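Local coordinates for protein cystathionine gamma-synthase (Xanthomonas oryzae pv. oryzae KACC 10331, PDB 6LD7) that probably makes cystathionine in the methionine biosynthesis pathway, as a pyridoxal 5'-phosphate-dependent enzyme of the trans-sulfuration family, at residues Thr186-Phe198 / Ala301-Phe313. The protein carries 1 engineered substitution. Sequence-based numbering, arbitrary orientation.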
ATOM      1  N   THR C 186      -9.355   9.820  23.066  1.00 30.08           N
ATOM      2  CA  THR C 186      -8.120   9.380  22.421  1.00 30.86           C
ATOM      3  C   THR C 186      -7.270   8.586  23.391  1.00 31.26           C
ATOM      4  O   THR C 186      -6.822   7.532  22.967  1.00 28.17           O
ATOM      5  CB  THR C 186      -7.308  10.551  21.872  1.00 29.67           C
ATOM      6  OG1 THR C 186      -8.088  11.166  20.858  1.00 27.67           O
ATOM      7  CG2 THR C 186      -5.988  10.099  21.315  1.00 28.84           C
ATOM      8  N   PHE C 187      -7.114   9.069  24.632  1.00 31.80           N
ATOM      9  CA  PHE C 187      -6.120   8.542  25.593  1.00 30.70           C
ATOM     10  C   PHE C 187      -6.478   7.117  25.978  1.00 29.62           C
ATOM     11  O   PHE C 187      -5.600   6.325  26.230  1.00 35.13           O
ATOM     12  CB  PHE C 187      -5.995   9.383  26.844  1.00 35.63           C
ATOM     13  CG  PHE C 187      -4.715  10.134  27.004  1.00 40.65           C
ATOM     14  CD1 PHE C 187      -4.156  10.830  25.936  1.00 48.16           C
ATOM     15  CD2 PHE C 187      -4.096  10.200  28.249  1.00 45.70           C
ATOM     16  CE1 PHE C 187      -2.975  11.546  26.102  1.00 49.56           C
ATOM     17  CE2 PHE C 187      -2.916  10.925  28.415  1.00 47.73           C
ATOM     18  CZ  PHE C 187      -2.354  11.590  27.340  1.00 48.82           C
ATOM     19  N   LEU C 188      -7.729   6.767  26.066  1.00 26.80           N
ATOM     20  CA  LEU C 188      -8.075   5.401  26.580  1.00 29.41           C
ATOM     21  C   LEU C 188      -8.619   4.476  25.472  1.00 29.27           C
ATOM     22  O   LEU C 188      -8.666   3.224  25.681  1.00 26.67           O
ATOM     23  CB  LEU C 188      -9.155   5.507  27.677  1.00 29.04           C
ATOM     24  CG  LEU C 188      -8.675   6.131  28.977  1.00 29.51           C
ATOM     25  CD1 LEU C 188      -9.848   6.316  29.959  1.00 28.91           C
ATOM     26  CD2 LEU C 188      -7.648   5.193  29.580  1.00 31.86           C
ATOM     27  N   SER C 189      -9.157   5.029  24.394  1.00 28.47           N
ATOM     28  CA  SER C 189      -9.786   4.263  23.295  1.00 27.45           C
ATOM     29  C   SER C 189     -11.111   3.741  23.777  1.00 27.59           C
ATOM     30  O   SER C 189     -11.364   3.612  24.969  1.00 29.38           O
ATOM     31  CB  SER C 189      -8.893   3.113  22.793  1.00 27.58           C
ATOM     32  OG  SER C 189      -9.132   1.869  23.493  1.00 27.67           O
ATOM     33  N   PRO C 190     -11.904   3.220  22.837  1.00 29.60           N
ATOM     34  CA  PRO C 190     -13.201   2.673  23.165  1.00 26.64           C
ATOM     35  C   PRO C 190     -13.125   1.394  23.973  1.00 28.87           C
ATOM     36  O   PRO C 190     -14.109   1.041  24.609  1.00 30.78           O
ATOM     37  CB  PRO C 190     -13.828   2.351  21.825  1.00 30.75           C
ATOM     38  CG  PRO C 190     -12.993   3.142  20.814  1.00 31.23           C
ATOM     39  CD  PRO C 190     -11.605   3.198  21.385  1.00 29.61           C
ATOM     40  N   ALA C 191     -12.001   0.699  23.960  1.00 27.71           N
ATOM     41  CA  ALA C 191     -11.915  -0.547  24.748  1.00 27.13           C
ATOM     42  C   ALA C 191     -11.908  -0.201  26.249  1.00 29.43           C
ATOM     43  O   ALA C 191     -12.133  -1.094  27.014  1.00 31.30           O
ATOM     44  CB  ALA C 191     -10.635  -1.269  24.396  1.00 29.93           C
ATOM     45  N   LEU C 192     -11.450   0.976  26.660  1.00 27.23           N
ATOM     46  CA  LEU C 192     -11.253   1.327  28.103  1.00 28.01           C
ATOM     47  C   LEU C 192     -12.265   2.354  28.652  1.00 28.14           C
ATOM     48  O   LEU C 192     -12.388   2.478  29.864  1.00 27.19           O
ATOM     49  CB  LEU C 192      -9.804   1.789  28.281  1.00 27.35           C
ATOM     50  CG  LEU C 192      -8.756   0.711  28.108  1.00 27.33           C
ATOM     51  CD1 LEU C 192      -7.353   1.222  28.407  1.00 26.64           C
ATOM     52  CD2 LEU C 192      -9.118  -0.527  28.934  1.00 29.87           C
ATOM     53  N   GLN C 193     -13.045   3.003  27.798  1.00 27.72           N
ATOM     54  CA  GLN C 193     -13.974   4.065  28.228  1.00 27.89           C
ATOM     55  C   GLN C 193     -14.955   4.263  27.098  1.00 26.03           C
ATOM     56  O   GLN C 193     -14.505   4.434  25.875  1.00 24.44           O
ATOM     57  CB  GLN C 193     -13.218   5.365  28.614  1.00 25.85           C
ATOM     58  CG  GLN C 193     -14.101   6.460  29.141  1.00 25.84           C
ATOM     59  CD  GLN C 193     -13.273   7.664  29.520  1.00 28.34           C
ATOM     60  OE1 GLN C 193     -12.807   8.486  28.638  1.00 29.66           O
ATOM     61  NE2 GLN C 193     -13.123   7.826  30.828  1.00 20.61           N
ATOM     62  N   LYS C 194     -16.202   4.343  27.488  1.00 25.46           N
ATOM     63  CA  LYS C 194     -17.351   4.518  26.578  1.00 28.03           C
ATOM     64  C   LYS C 194     -18.202   5.708  26.990  1.00 29.00           C
ATOM     65  O   LYS C 194     -19.267   5.574  27.614  1.00 29.47           O
ATOM     66  CB  LYS C 194     -18.157   3.238  26.544  1.00 29.42           C
ATOM     67  CG  LYS C 194     -17.438   2.061  25.894  1.00 35.44           C
ATOM     68  CD  LYS C 194     -18.267   0.761  25.883  1.00 35.64           C
ATOM     69  CE  LYS C 194     -19.558   1.004  25.119  1.00 38.94           C
ATOM     70  NZ  LYS C 194     -20.256  -0.278  24.864  1.00 42.89           N
ATOM     71  N   PRO C 195     -17.808   6.914  26.547  1.00 29.03           N
ATOM     72  CA  PRO C 195     -18.499   8.129  26.949  1.00 28.94           C
ATOM     73  C   PRO C 195     -19.974   8.185  26.539  1.00 30.64           C
ATOM     74  O   PRO C 195     -20.804   8.816  27.272  1.00 30.66           O
ATOM     75  CB  PRO C 195     -17.668   9.246  26.338  1.00 28.54           C
ATOM     76  CG  PRO C 195     -16.323   8.623  26.177  1.00 28.53           C
ATOM     77  CD  PRO C 195     -16.607   7.188  25.760  1.00 28.57           C
ATOM     78  N   LEU C 196     -20.344   7.490  25.478  1.00 28.09           N
ATOM     79  CA  LEU C 196     -21.768   7.510  25.021  1.00 30.31           C
ATOM     80  C   LEU C 196     -22.595   6.719  26.012  1.00 29.93           C
ATOM     81  O   LEU C 196     -23.751   6.988  26.029  1.00 31.66           O
ATOM     82  CB  LEU C 196     -21.981   6.970  23.606  1.00 31.54           C
ATOM     83  CG  LEU C 196     -21.132   7.601  22.479  1.00 34.24           C
ATOM     84  CD1 LEU C 196     -21.450   6.995  21.095  1.00 35.65           C
ATOM     85  CD2 LEU C 196     -21.308   9.097  22.396  1.00 31.60           C
ATOM     86  N   ASP C 197     -22.032   5.818  26.809  1.00 30.33           N
ATOM     87  CA  ASP C 197     -22.816   5.094  27.832  1.00 33.99           C
ATOM     88  C   ASP C 197     -23.262   6.090  28.913  1.00 36.84           C
ATOM     89  O   ASP C 197     -24.182   5.780  29.567  1.00 35.93           O
ATOM     90  CB  ASP C 197     -22.028   3.969  28.513  1.00 38.05           C
ATOM     91  CG  ASP C 197     -21.834   2.730  27.645  1.00 40.99           C
ATOM     92  OD1 ASP C 197     -22.397   2.726  26.574  1.00 42.96           O
ATOM     93  OD2 ASP C 197     -21.133   1.758  28.074  1.00 52.46           O
ATOM     94  N   PHE C 198     -22.563   7.208  29.106  1.00 33.71           N
ATOM     95  CA  PHE C 198     -22.850   8.226  30.121  1.00 32.12           C
ATOM     96  C   PHE C 198     -23.744   9.308  29.516  1.00 32.61           C
ATOM     97  O   PHE C 198     -23.950  10.315  30.162  1.00 38.11           O
ATOM     98  CB  PHE C 198     -21.520   8.764  30.655  1.00 33.98           C
ATOM     99  CG  PHE C 198     -20.703   7.744  31.391  1.00 33.72           C
ATOM    100  CD1 PHE C 198     -20.940   7.489  32.724  1.00 37.17           C
ATOM    101  CD2 PHE C 198     -19.718   7.021  30.786  1.00 34.90           C
ATOM    102  CE1 PHE C 198     -20.255   6.513  33.414  1.00 34.19           C
ATOM    103  CE2 PHE C 198     -19.007   6.065  31.492  1.00 33.91           C
ATOM    104  CZ  PHE C 198     -19.287   5.808  32.807  1.00 34.98           C
ATOM    105  N   ALA C 301     -11.564   4.295  38.419  1.00 28.53           N
ATOM    106  CA  ALA C 301     -11.852   2.842  38.644  1.00 30.49           C
ATOM    107  C   ALA C 301     -13.310   2.586  38.280  1.00 31.22           C
ATOM    108  O   ALA C 301     -13.579   1.561  37.764  1.00 33.60           O
ATOM    109  CB  ALA C 301     -11.595   2.412  40.110  1.00 28.76           C
ATOM    110  N   ARG C 302     -14.210   3.547  38.410  1.00 31.54           N
ATOM    111  CA  ARG C 302     -15.645   3.317  38.044  1.00 36.01           C
ATOM    112  C   ARG C 302     -15.930   3.704  36.599  1.00 34.81           C
ATOM    113  O   ARG C 302     -16.733   3.034  36.069  1.00 31.55           O
ATOM    114  CB  ARG C 302     -16.628   4.094  38.946  1.00 41.26           C
ATOM    115  CG  ARG C 302     -16.602   3.485  40.352  1.00 52.51           C
ATOM    116  CD  ARG C 302     -17.379   2.170  40.583  1.00 56.24           C
ATOM    117  NE  ARG C 302     -18.805   2.554  40.672  1.00 65.07           N
ATOM    118  CZ  ARG C 302     -19.388   3.236  41.687  1.00 65.67           C
ATOM    119  NH1 ARG C 302     -20.664   3.592  41.604  1.00 69.73           N
ATOM    120  NH2 ARG C 302     -18.717   3.542  42.789  1.00 54.80           N
ATOM    121  N   GLN C 303     -15.419   4.798  36.024  1.00 29.77           N
ATOM    122  CA  GLN C 303     -15.925   5.136  34.696  1.00 28.91           C
ATOM    123  C   GLN C 303     -15.058   4.538  33.563  1.00 28.75           C
ATOM    124  O   GLN C 303     -15.467   4.677  32.445  1.00 30.54           O
ATOM    125  CB  GLN C 303     -16.117   6.628  34.568  1.00 31.54           C
ATOM    126  CG  GLN C 303     -14.896   7.416  34.320  1.00 32.54           C
ATOM    127  CD  GLN C 303     -15.151   8.905  34.174  1.00 31.44           C
ATOM    128  OE1 GLN C 303     -16.185   9.445  34.532  1.00 27.31           O
ATOM    129  NE2 GLN C 303     -14.090   9.608  33.850  1.00 28.35           N
ATOM    130  N   GLN C 304     -13.916   3.930  33.860  1.00 27.51           N
ATOM    131  CA  GLN C 304     -12.925   3.379  32.920  1.00 26.72           C
ATOM    132  C   GLN C 304     -12.877   1.849  33.142  1.00 29.62           C
ATOM    133  O   GLN C 304     -13.069   1.446  34.275  1.00 28.55           O
ATOM    134  CB  GLN C 304     -11.507   3.977  33.093  1.00 25.15           C
ATOM    135  CG  GLN C 304     -11.434   5.497  33.063  1.00 24.00           C
ATOM    136  CD  GLN C 304     -10.057   6.066  33.328  1.00 24.49           C
ATOM    137  OE1 GLN C 304      -9.959   7.287  33.486  1.00 25.93           O
ATOM    138  NE2 GLN C 304      -8.997   5.232  33.396  1.00 21.91           N
ATOM    139  N   LYS C 305     -12.587   1.028  32.116  1.00 27.52           N
ATOM    140  CA  LYS C 305     -12.401  -0.424  32.296  1.00 29.45           C
ATOM    141  C   LYS C 305     -10.936  -0.722  32.549  1.00 27.37           C
ATOM    142  O   LYS C 305     -10.637  -1.880  32.732  1.00 30.77           O
ATOM    143  CB  LYS C 305     -12.926  -1.200  31.098  1.00 36.00           C
ATOM    144  CG  LYS C 305     -14.375  -0.819  30.787  1.00 46.93           C
ATOM    145  CD  LYS C 305     -14.910  -1.189  29.404  1.00 60.19           C
ATOM    146  CE  LYS C 305     -15.695  -2.485  29.443  1.00 70.79           C
ATOM    147  NZ  LYS C 305     -16.621  -2.550  28.294  1.00 80.99           N
ATOM    148  N   GLY C 306     -10.038   0.272  32.583  1.00 24.33           N
ATOM    149  CA  GLY C 306      -8.673  -0.009  33.070  1.00 22.40           C
ATOM    150  C   GLY C 306      -8.015   1.319  33.247  1.00 22.81           C
ATOM    151  O   GLY C 306      -8.654   2.334  32.842  1.00 24.68           O
ATOM    152  N   PHE C 307      -6.809   1.374  33.765  1.00 22.04           N
ATOM    153  CA  PHE C 307      -6.190   2.703  34.064  1.00 24.17           C
ATOM    154  C   PHE C 307      -5.322   3.162  32.881  1.00 26.12           C
ATOM    155  O   PHE C 307      -4.758   4.233  32.965  1.00 28.31           O
ATOM    156  CB  PHE C 307      -5.416   2.517  35.358  1.00 26.30           C
ATOM    157  CG  PHE C 307      -6.307   2.230  36.529  1.00 26.98           C
ATOM    158  CD1 PHE C 307      -7.213   3.211  36.938  1.00 31.19           C
ATOM    159  CD2 PHE C 307      -6.209   1.046  37.247  1.00 30.09           C
ATOM    160  CE1 PHE C 307      -8.005   3.011  38.054  1.00 28.77           C
ATOM    161  CE2 PHE C 307      -7.026   0.841  38.356  1.00 29.68           C
ATOM    162  CZ  PHE C 307      -7.942   1.817  38.728  1.00 29.41           C
ATOM    163  N   GLY C 308      -5.046   2.299  31.891  1.00 27.36           N
ATOM    164  CA  GLY C 308      -4.343   2.739  30.690  1.00 26.14           C
ATOM    165  C   GLY C 308      -2.874   2.675  30.872  1.00 27.73           C
ATOM    166  O   GLY C 308      -2.384   1.920  31.741  1.00 25.88           O
ATOM    167  N   ALA C 309      -2.165   3.311  29.957  1.00 26.60           N
ATOM    168  CA  ALA C 309      -0.717   3.101  29.837  1.00 28.09           C
ATOM    169  C   ALA C 309       0.004   4.421  29.573  1.00 28.28           C
ATOM    170  O   ALA C 309       1.168   4.392  29.187  1.00 28.33           O
ATOM    171  CB  ALA C 309      -0.474   2.039  28.800  1.00 28.30           C
ATOM    172  N   MET C 310      -0.650   5.550  29.765  1.00 28.77           N
ATOM    173  CA  MET C 310       0.031   6.874  29.818  1.00 28.82           C
ATOM    174  C   MET C 310       0.278   7.229  31.279  1.00 28.06           C
ATOM    175  O   MET C 310      -0.595   7.059  32.109  1.00 29.49           O
ATOM    176  CB  MET C 310      -0.828   7.987  29.215  1.00 29.06           C
ATOM    177  CG  MET C 310      -1.228   7.738  27.739  1.00 33.65           C
ATOM    178  SD  MET C 310       0.220   7.605  26.637  1.00 33.76           S
ATOM    179  CE  MET C 310       0.863   9.265  26.977  1.00 29.73           C
ATOM    180  N   MET C 311       1.436   7.764  31.540  1.00 29.03           N
ATOM    181  CA  MET C 311       1.745   8.339  32.844  1.00 30.94           C
ATOM    182  C   MET C 311       2.850   9.383  32.685  1.00 29.23           C
ATOM    183  O   MET C 311       3.582   9.424  31.662  1.00 29.46           O
ATOM    184  CB  MET C 311       2.161   7.233  33.833  1.00 31.50           C
ATOM    185  CG  MET C 311       3.527   6.725  33.659  1.00 33.47           C
ATOM    186  SD  MET C 311       3.893   5.393  34.904  1.00 36.06           S
ATOM    187  CE  MET C 311       2.674   4.168  34.437  1.00 31.46           C
ATOM    188  N   SER C 312       2.920  10.232  33.678  1.00 28.68           N
ATOM    189  CA  SER C 312       3.984  11.234  33.862  1.00 28.99           C
ATOM    190  C   SER C 312       4.585  11.099  35.241  1.00 28.07           C
ATOM    191  O   SER C 312       3.886  10.665  36.139  1.00 31.85           O
ATOM    192  CB  SER C 312       3.420  12.639  33.642  1.00 28.52           C
ATOM    193  OG  SER C 312       3.072  12.748  32.291  1.00 30.32           O
ATOM    194  N   PHE C 313       5.784  11.641  35.416  1.00 29.83           N
ATOM    195  CA  PHE C 313       6.503  11.652  36.686  1.00 30.53           C
ATOM    196  C   PHE C 313       7.516  12.809  36.672  1.00 30.64           C
ATOM    197  O   PHE C 313       8.051  13.204  35.600  1.00 31.99           O
ATOM    198  CB  PHE C 313       7.085  10.241  36.946  1.00 29.92           C
ATOM    199  CG  PHE C 313       8.313   9.897  36.149  1.00 28.54           C
ATOM    200  CD1 PHE C 313       8.195   9.408  34.881  1.00 29.70           C
ATOM    201  CD2 PHE C 313       9.570  10.209  36.618  1.00 30.72           C
ATOM    202  CE1 PHE C 313       9.300   9.161  34.102  1.00 31.05           C
ATOM    203  CE2 PHE C 313      10.694   9.939  35.852  1.00 31.68           C
ATOM    204  CZ  PHE C 313      10.555   9.376  34.612  1.00 31.98           C
TER
HETATM  205  O   HOH W   1      -3.620   4.792  27.882  1.00 33.43           O
HETATM  206  O   HOH W   2     -16.687   3.551  30.260  1.00 26.76           O
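M310 lies over one face of the F187 ring. Its CG sits 3.9 Å from the centroid of the F187 ring, a CH-pi contact offset toward the rim. The bend at chi2 (-61°) keeps SD above the same face, farther off, as a Met-aromatic contact. The F198 ring meets Q303 CB obliquely through CZ, at 3.7 Å, and has water 2 at its edge. That water also joins K194 N to Q303 O. Q303 NE2 hydrogen-bonds to T165 O, and Q303 OE1 accepts from L167 N. The flat end of Q304 packs on L188, with CD1 of L188 3.4 Å from CD of Q304. Q304 NE2 donates a hydrogen bond to G306 O, which lies in the plane of the Q304 amide and so limits its rotation. One direct hydrogen bond joins the segments: K305 N to L192 O, 2.7 Å and 164°. L192 reaches glycine backbone with both methyls, CD2 at G306 N and CD1 at G308 CA. Water 1 bridges F187 O and A309 N. The loop between strands 180-184 and 202-206 meets the link from helix 297-303 into strand 310-315. This is interdomain packing between the large PLP-binding domain and the C-terminal domain of a fold-type I enzyme.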